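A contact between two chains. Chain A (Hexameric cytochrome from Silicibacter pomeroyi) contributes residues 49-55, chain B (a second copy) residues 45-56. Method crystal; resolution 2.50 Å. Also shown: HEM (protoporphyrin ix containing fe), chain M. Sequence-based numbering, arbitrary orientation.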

ATOM      1  N   ASP A  49       3.944  -8.475 -18.796  1.00  2.21           N
ATOM      2  CA  ASP A  49       4.955  -7.964 -17.852  1.00  2.00           C
ATOM      3  C   ASP A  49       4.592  -8.492 -16.472  1.00  2.00           C
ATOM      4  O   ASP A  49       3.570  -8.109 -15.890  1.00  2.00           O
ATOM      5  CB  ASP A  49       5.001  -6.413 -17.868  1.00  2.00           C
ATOM      6  CG  ASP A  49       6.056  -5.812 -16.908  1.00  2.21           C
ATOM      7  OD1 ASP A  49       6.128  -6.211 -15.714  1.00  2.63           O
ATOM      8  OD2 ASP A  49       6.806  -4.902 -17.345  1.00  2.00           O
ATOM      9  N   ALA A  50       5.428  -9.383 -15.962  1.00  2.00           N
ATOM     10  CA  ALA A  50       5.260  -9.929 -14.621  1.00  2.00           C
ATOM     11  C   ALA A  50       4.989  -8.866 -13.540  1.00  2.00           C
ATOM     12  O   ALA A  50       3.961  -8.923 -12.867  1.00  2.00           O
ATOM     13  CB  ALA A  50       6.471 -10.774 -14.248  1.00  2.00           C
ATOM     14  N   ASN A  51       5.901  -7.907 -13.382  1.00  2.00           N
ATOM     15  CA  ASN A  51       5.779  -6.883 -12.336  1.00  2.00           C
ATOM     16  C   ASN A  51       4.508  -6.055 -12.477  1.00  2.00           C
ATOM     17  O   ASN A  51       3.934  -5.632 -11.494  1.00  2.00           O
ATOM     18  CB  ASN A  51       7.000  -5.938 -12.308  1.00  2.00           C
ATOM     19  CG  ASN A  51       8.301  -6.646 -11.935  1.00  2.00           C
ATOM     20  OD1 ASN A  51       9.389  -6.125 -12.179  1.00  2.00           O
ATOM     21  ND2 ASN A  51       8.195  -7.845 -11.374  1.00  2.00           N
ATOM     22  N   ALA A  52       4.088  -5.821 -13.713  1.00  2.00           N
ATOM     23  CA  ALA A  52       2.873  -5.073 -13.996  1.00  2.00           C
ATOM     24  C   ALA A  52       1.656  -5.851 -13.502  1.00  2.00           C
ATOM     25  O   ALA A  52       0.730  -5.292 -12.924  1.00  2.00           O
ATOM     26  CB  ALA A  52       2.766  -4.850 -15.479  1.00  2.00           C
ATOM     27  N   LEU A  53       1.701  -7.155 -13.740  1.00  2.00           N
ATOM     28  CA  LEU A  53       0.611  -8.056 -13.448  1.00  2.00           C
ATOM     29  C   LEU A  53       0.511  -8.282 -11.957  1.00  2.00           C
ATOM     30  O   LEU A  53      -0.583  -8.441 -11.436  1.00  2.00           O
ATOM     31  CB  LEU A  53       0.798  -9.373 -14.204  1.00  2.00           C
ATOM     32  CG  LEU A  53       0.331  -9.418 -15.664  1.00  2.00           C
ATOM     33  CD1 LEU A  53       0.560 -10.784 -16.277  1.00  2.00           C
ATOM     34  CD2 LEU A  53      -1.136  -9.042 -15.796  1.00  2.00           C
ATOM     35  N   ILE A  54       1.644  -8.263 -11.263  1.00  2.00           N
ATOM     36  CA  ILE A  54       1.617  -8.290  -9.803  1.00  2.00           C
ATOM     37  C   ILE A  54       1.021  -6.982  -9.297  1.00  2.00           C
ATOM     38  O   ILE A  54       0.130  -6.983  -8.454  1.00  2.00           O
ATOM     39  CB  ILE A  54       3.014  -8.526  -9.196  1.00  2.00           C
ATOM     40  CG1 ILE A  54       3.540  -9.913  -9.620  1.00  2.00           C
ATOM     41  CG2 ILE A  54       2.972  -8.365  -7.653  1.00  2.00           C
ATOM     42  CD1 ILE A  54       4.930 -10.253  -9.160  1.00  2.00           C
ATOM     43  N   ALA A  55       1.509  -5.876  -9.860  1.00  2.00           N
ATOM     44  CA  ALA A  55       1.080  -4.528  -9.511  1.00  2.00           C
ATOM     45  C   ALA A  55      -0.429  -4.343  -9.700  1.00  2.00           C
ATOM     46  O   ALA A  55      -1.072  -3.527  -9.026  1.00  2.00           O
ATOM     47  CB  ALA A  55       1.843  -3.527 -10.352  1.00  2.00           C
TER
HETATM   48  CHA HEM M 201       2.628 -20.691  -9.124  1.00  4.38           C
HETATM   49  CHB HEM M 201       1.474 -17.348  -5.874  1.00  4.66           C
HETATM   50  CHC HEM M 201       1.570 -13.905  -9.298  1.00  2.70           C
HETATM   51  CHD HEM M 201       2.004 -17.419 -12.636  1.00  4.94           C
HETATM   52  C1A HEM M 201       2.316 -20.098  -7.927  1.00  5.11           C
HETATM   53  C2A HEM M 201       2.234 -20.778  -6.649  1.00  5.82           C
HETATM   54  C3A HEM M 201       1.911 -19.842  -5.730  1.00  4.70           C
HETATM   55  C4A HEM M 201       1.797 -18.567  -6.420  1.00  3.59           C
HETATM   56  CMA HEM M 201       1.695 -20.069  -4.209  1.00  3.69           C
HETATM   57  CAA HEM M 201       2.485 -22.306  -6.434  1.00  6.25           C
HETATM   58  CBA HEM M 201       3.995 -22.594  -6.451  1.00  7.84           C
HETATM   59  CGA HEM M 201       4.401 -24.054  -6.254  1.00  9.91           C
HETATM   60  O1A HEM M 201       3.590 -24.876  -5.716  1.00 10.32           O
HETATM   61  O2A HEM M 201       5.566 -24.401  -6.640  1.00  9.34           O
HETATM   62  C1B HEM M 201       1.393 -16.127  -6.520  1.00  4.10           C
HETATM   63  C2B HEM M 201       1.033 -14.880  -5.882  1.00  3.77           C
HETATM   64  C3B HEM M 201       1.057 -13.907  -6.818  1.00  3.53           C
HETATM   65  C4B HEM M 201       1.429 -14.527  -8.080  1.00  2.72           C
HETATM   66  CMB HEM M 201       0.692 -14.766  -4.380  1.00  2.01           C
HETATM   67  CAB HEM M 201       0.776 -12.398  -6.607  1.00  3.61           C
HETATM   68  CBB HEM M 201      -0.433 -11.851  -6.735  1.00  4.39           C
HETATM   69  C1C HEM M 201       1.717 -14.555 -10.498  1.00  2.90           C
HETATM   70  C2C HEM M 201       1.900 -13.947 -11.805  1.00  3.98           C
HETATM   71  C3C HEM M 201       2.015 -14.925 -12.714  1.00  3.21           C
HETATM   72  C4C HEM M 201       1.921 -16.188 -12.018  1.00  4.18           C
HETATM   73  CMC HEM M 201       1.948 -12.435 -12.090  1.00  4.73           C
HETATM   74  CAC HEM M 201       2.222 -14.791 -14.235  1.00  2.47           C
HETATM   75  CBC HEM M 201       1.261 -14.376 -15.058  1.00  2.58           C
HETATM   76  C1D HEM M 201       2.198 -18.637 -12.030  1.00  4.33           C
HETATM   77  C2D HEM M 201       2.290 -19.921 -12.703  1.00  5.24           C
HETATM   78  C3D HEM M 201       2.473 -20.916 -11.583  1.00  6.81           C
HETATM   79  C4D HEM M 201       2.478 -20.149 -10.366  1.00  4.65           C
HETATM   80  CMD HEM M 201       2.207 -20.258 -14.216  1.00  4.11           C
HETATM   81  CAD HEM M 201       2.648 -22.444 -11.706  1.00 10.03           C
HETATM   82  CBD HEM M 201       4.164 -22.584 -11.714  1.00 16.31           C
HETATM   83  CGD HEM M 201       4.643 -24.003 -11.782  1.00 19.15           C
HETATM   84  O1D HEM M 201       4.361 -24.677 -12.822  1.00 20.50           O
HETATM   85  O2D HEM M 201       5.310 -24.415 -10.789  1.00 19.43           O
HETATM   86  NA  HEM M 201       2.048 -18.756  -7.747  1.00  3.89           N
HETATM   87  NB  HEM M 201       1.624 -15.875  -7.853  1.00  3.63           N
HETATM   88  NC  HEM M 201       1.744 -15.929 -10.661  1.00  3.60           N
HETATM   89  ND  HEM M 201       2.309 -18.811 -10.658  1.00  4.51           N
HETATM   90 FE   HEM M 201       2.100 -17.254  -9.104  1.00  3.83          FE
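Chain B, residues 45-56: VYEKDANALIAV

Chain B comes in from a helix that begins earlier in the chain, turns, and starts another. Val45(B) and Tyr46(B) are helical. A type I beta turn runs from Tyr46(B) to Asp49(B), closed by Asp49(B) N donating to Tyr46(B) O at 2.9 Å. A new helix spans residues 50-56. It lies beside helix 50-55 of chain A and runs the same way, with 11° between the axes and a closest approach of 10.0 Å.

The two helices begin alike. Asp49(B) is the N-cap, with chi1 t at -171°. This rotamer places OD1 3.2 Å from Ala52(B) N, which donates to it. Asp49(A) does the same with chi1 at -179°, and its OD1 lies 2.9 Å from Ala52(A) N. Each carboxylate thus serves a backbone NH in the first turn, which has no helical carbonyl before it to accept.

The register is not one of like against like. By CA position, Ala50(A) faces Tyr46(B) at 6.4 Å between CA atoms, and Ile54(A) faces Val56(B) at the same CA-CA distance.

Ile54(A) makes the largest contribution on chain A. Its CA-to-CB bond points toward chain B. With chi1 m and chi2 t, the side chain is extended, and CD1 reaches 3.4 Å from Val56(B) CG2. CD1 also lies 3.6 Å from Ala52(B) O and 4.2 Å from Ala52(B) CB. The other branch packs too, with Ile54(A) CG2 3.9 Å from Ala55(B) CB. Val56(B) has chi1 t at 159°. Its CG2 meets Ile54(A) CD1 and also lies 3.7 Å from HEM CAB; its CG1 is 3.4 Å from HEM CMB.

Tyr46(B) starts toward chain A, but its end leads away. Its CB packs on Ala50(A) CB at 4.2 Å. Its chi1 of 92° lies between wells, and the ring extends to the heme. Tyr46(B) OH binds HEM FE at 2.0 Å, so the ring is held by the metal at its far end. Chain A also borders this heme: Ile54(A) CG1 is 3.9 Å from HEM CMC, and Leu53(A) CD1 is 3.9 Å from HEM CBC.

Asn51(A) is exposed. Its CB points sideways, but chi1 m brings the amide nearer to chain B. ND2 is 3.8 Å from Ala52(B) CB and 4.4 Å from Asp49(B) OD2. No hydrogen bond joins the two stretches. The contact is mainly apolar and buries 271 Å², both sides summed.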

ATOM      1  N   VAL B  45      10.064 -16.018 -14.904  1.00  2.00           N
ATOM      2  CA  VAL B  45      10.773 -14.762 -14.727  1.00  2.00           C
ATOM      3  C   VAL B  45      10.643 -14.234 -13.265  1.00  2.00           C
ATOM      4  O   VAL B  45      11.648 -13.825 -12.655  1.00  2.00           O
ATOM      5  CB  VAL B  45      10.257 -13.705 -15.749  1.00  2.00           C
ATOM      6  CG1 VAL B  45      11.048 -12.405 -15.664  1.00  2.00           C
ATOM      7  CG2 VAL B  45      10.266 -14.248 -17.150  1.00  2.00           C
ATOM      8  N   TYR B  46       9.430 -14.249 -12.701  1.00  2.00           N
ATOM      9  CA  TYR B  46       9.233 -13.714 -11.340  1.00  2.00           C
ATOM     10  C   TYR B  46       9.616 -14.651 -10.221  1.00  2.00           C
ATOM     11  O   TYR B  46      10.038 -14.207  -9.162  1.00  2.08           O
ATOM     12  CB  TYR B  46       7.810 -13.206 -11.116  1.00  2.00           C
ATOM     13  CG  TYR B  46       6.844 -14.202 -10.544  1.00  2.00           C
ATOM     14  CD1 TYR B  46       6.012 -14.939 -11.382  1.00  2.00           C
ATOM     15  CD2 TYR B  46       6.724 -14.383  -9.156  1.00  2.00           C
ATOM     16  CE1 TYR B  46       5.097 -15.860 -10.860  1.00  2.00           C
ATOM     17  CE2 TYR B  46       5.816 -15.314  -8.623  1.00  2.00           C
ATOM     18  CZ  TYR B  46       5.000 -16.044  -9.483  1.00  2.00           C
ATOM     19  OH  TYR B  46       4.102 -16.974  -8.983  1.00  2.00           O
ATOM     20  N   GLU B  47       9.475 -15.949 -10.450  1.00  2.49           N
ATOM     21  CA  GLU B  47       9.774 -16.922  -9.414  1.00  2.63           C
ATOM     22  C   GLU B  47      11.248 -16.844  -9.034  1.00  2.87           C
ATOM     23  O   GLU B  47      11.650 -17.332  -7.991  1.00  3.28           O
ATOM     24  CB  GLU B  47       9.393 -18.344  -9.870  1.00  2.86           C
ATOM     25  CG  GLU B  47      10.292 -18.924 -10.948  1.00  3.72           C
ATOM     26  CD  GLU B  47       9.978 -20.360 -11.307  1.00  3.77           C
ATOM     27  OE1 GLU B  47       9.729 -21.164 -10.400  1.00  3.04           O
ATOM     28  OE2 GLU B  47      10.026 -20.688 -12.507  1.00  5.25           O
ATOM     29  N   LYS B  48      12.053 -16.228  -9.889  1.00  3.21           N
ATOM     30  CA  LYS B  48      13.474 -16.082  -9.606  1.00  3.24           C
ATOM     31  C   LYS B  48      13.853 -14.623  -9.435  1.00  2.74           C
ATOM     32  O   LYS B  48      15.032 -14.269  -9.455  1.00  3.62           O
ATOM     33  CB  LYS B  48      14.323 -16.778 -10.686  1.00  3.51           C
ATOM     34  CG  LYS B  48      14.187 -16.215 -12.102  1.00  5.30           C
ATOM     35  CD  LYS B  48      14.931 -17.076 -13.135  1.00  7.63           C
ATOM     36  CE  LYS B  48      14.292 -18.482 -13.215  1.00 11.17           C
ATOM     37  NZ  LYS B  48      14.697 -19.292 -14.425  1.00 11.75           N
ATOM     38  N   ASP B  49      12.855 -13.769  -9.265  1.00  2.23           N
ATOM     39  CA  ASP B  49      13.095 -12.351  -9.028  1.00  2.00           C
ATOM     40  C   ASP B  49      12.816 -12.049  -7.559  1.00  2.00           C
ATOM     41  O   ASP B  49      11.809 -12.502  -6.998  1.00  2.00           O
ATOM     42  CB  ASP B  49      12.201 -11.530  -9.941  1.00  2.00           C
ATOM     43  CG  ASP B  49      12.529 -10.052  -9.926  1.00  2.21           C
ATOM     44  OD1 ASP B  49      12.977  -9.488  -8.899  1.00  2.00           O
ATOM     45  OD2 ASP B  49      12.308  -9.439 -10.978  1.00  4.35           O
ATOM     46  N   ALA B  50      13.721 -11.313  -6.930  1.00  2.00           N
ATOM     47  CA  ALA B  50      13.606 -11.002  -5.509  1.00  2.00           C
ATOM     48  C   ALA B  50      12.555  -9.937  -5.274  1.00  2.00           C
ATOM     49  O   ALA B  50      11.613 -10.116  -4.482  1.00  2.00           O
ATOM     50  CB  ALA B  50      14.939 -10.551  -4.981  1.00  2.00           C
ATOM     51  N   ASN B  51      12.720  -8.821  -5.971  1.00  2.00           N
ATOM     52  CA  ASN B  51      11.761  -7.740  -5.914  1.00  2.00           C
ATOM     53  C   ASN B  51      10.372  -8.240  -6.299  1.00  2.00           C
ATOM     54  O   ASN B  51       9.384  -7.813  -5.717  1.00  2.00           O
ATOM     55  CB  ASN B  51      12.183  -6.574  -6.808  1.00  2.00           C
ATOM     56  CG  ASN B  51      13.503  -5.925  -6.374  1.00  2.00           C
ATOM     57  OD1 ASN B  51      14.096  -5.169  -7.138  1.00  2.00           O
ATOM     58  ND2 ASN B  51      13.962  -6.218  -5.163  1.00  2.00           N
ATOM     59  N   ALA B  52      10.302  -9.167  -7.252  1.00  2.00           N
ATOM     60  CA  ALA B  52       9.007  -9.742  -7.639  1.00  2.00           C
ATOM     61  C   ALA B  52       8.340 -10.555  -6.519  1.00  2.00           C
ATOM     62  O   ALA B  52       7.138 -10.511  -6.358  1.00  2.00           O
ATOM     63  CB  ALA B  52       9.141 -10.592  -8.881  1.00  2.00           C
ATOM     64  N   LEU B  53       9.144 -11.306  -5.770  1.00  2.00           N
ATOM     65  CA  LEU B  53       8.643 -12.151  -4.705  1.00  2.00           C
ATOM     66  C   LEU B  53       8.143 -11.347  -3.499  1.00  2.00           C
ATOM     67  O   LEU B  53       7.136 -11.716  -2.872  1.00  2.00           O
ATOM     68  CB  LEU B  53       9.704 -13.183  -4.311  1.00  2.00           C
ATOM     69  CG  LEU B  53       9.934 -14.342  -5.308  1.00  2.00           C
ATOM     70  CD1 LEU B  53      11.039 -15.314  -4.863  1.00  2.00           C
ATOM     71  CD2 LEU B  53       8.652 -15.122  -5.634  1.00  2.00           C
ATOM     72  N   ILE B  54       8.848 -10.251  -3.190  1.00  2.00           N
ATOM     73  CA  ILE B  54       8.480  -9.325  -2.097  1.00  2.00           C
ATOM     74  C   ILE B  54       7.211  -8.571  -2.501  1.00  2.00           C
ATOM     75  O   ILE B  54       6.303  -8.364  -1.679  1.00  2.00           O
ATOM     76  CB  ILE B  54       9.623  -8.313  -1.805  1.00  2.00           C
ATOM     77  CG1 ILE B  54      10.816  -9.002  -1.144  1.00  2.00           C
ATOM     78  CG2 ILE B  54       9.175  -7.215  -0.934  1.00  2.00           C
ATOM     79  CD1 ILE B  54      12.156  -8.312  -1.440  1.00  2.00           C
ATOM     80  N   ALA B  55       7.149  -8.153  -3.770  1.00  2.00           N
ATOM     81  CA  ALA B  55       5.948  -7.521  -4.275  1.00  2.00           C
ATOM     82  C   ALA B  55       4.776  -8.494  -4.056  1.00  2.00           C
ATOM     83  O   ALA B  55       3.747  -8.139  -3.464  1.00  2.00           O
ATOM     84  CB  ALA B  55       6.098  -7.165  -5.730  1.00  2.00           C
ATOM     85  N   VAL B  56       4.967  -9.727  -4.526  1.00  2.00           N
ATOM     86  CA  VAL B  56       3.989 -10.789  -4.376  1.00  2.00           C
ATOM     87  C   VAL B  56       3.499 -10.911  -2.921  1.00  2.00           C
ATOM     88  O   VAL B  56       2.300 -10.868  -2.678  1.00  2.00           O
ATOM     89  CB  VAL B  56       4.541 -12.119  -4.884  1.00  2.00           C
ATOM     90  CG1 VAL B  56       3.776 -13.259  -4.291  1.00  2.00           C
ATOM     91  CG2 VAL B  56       4.472 -12.174  -6.368  1.00  2.00           C
TER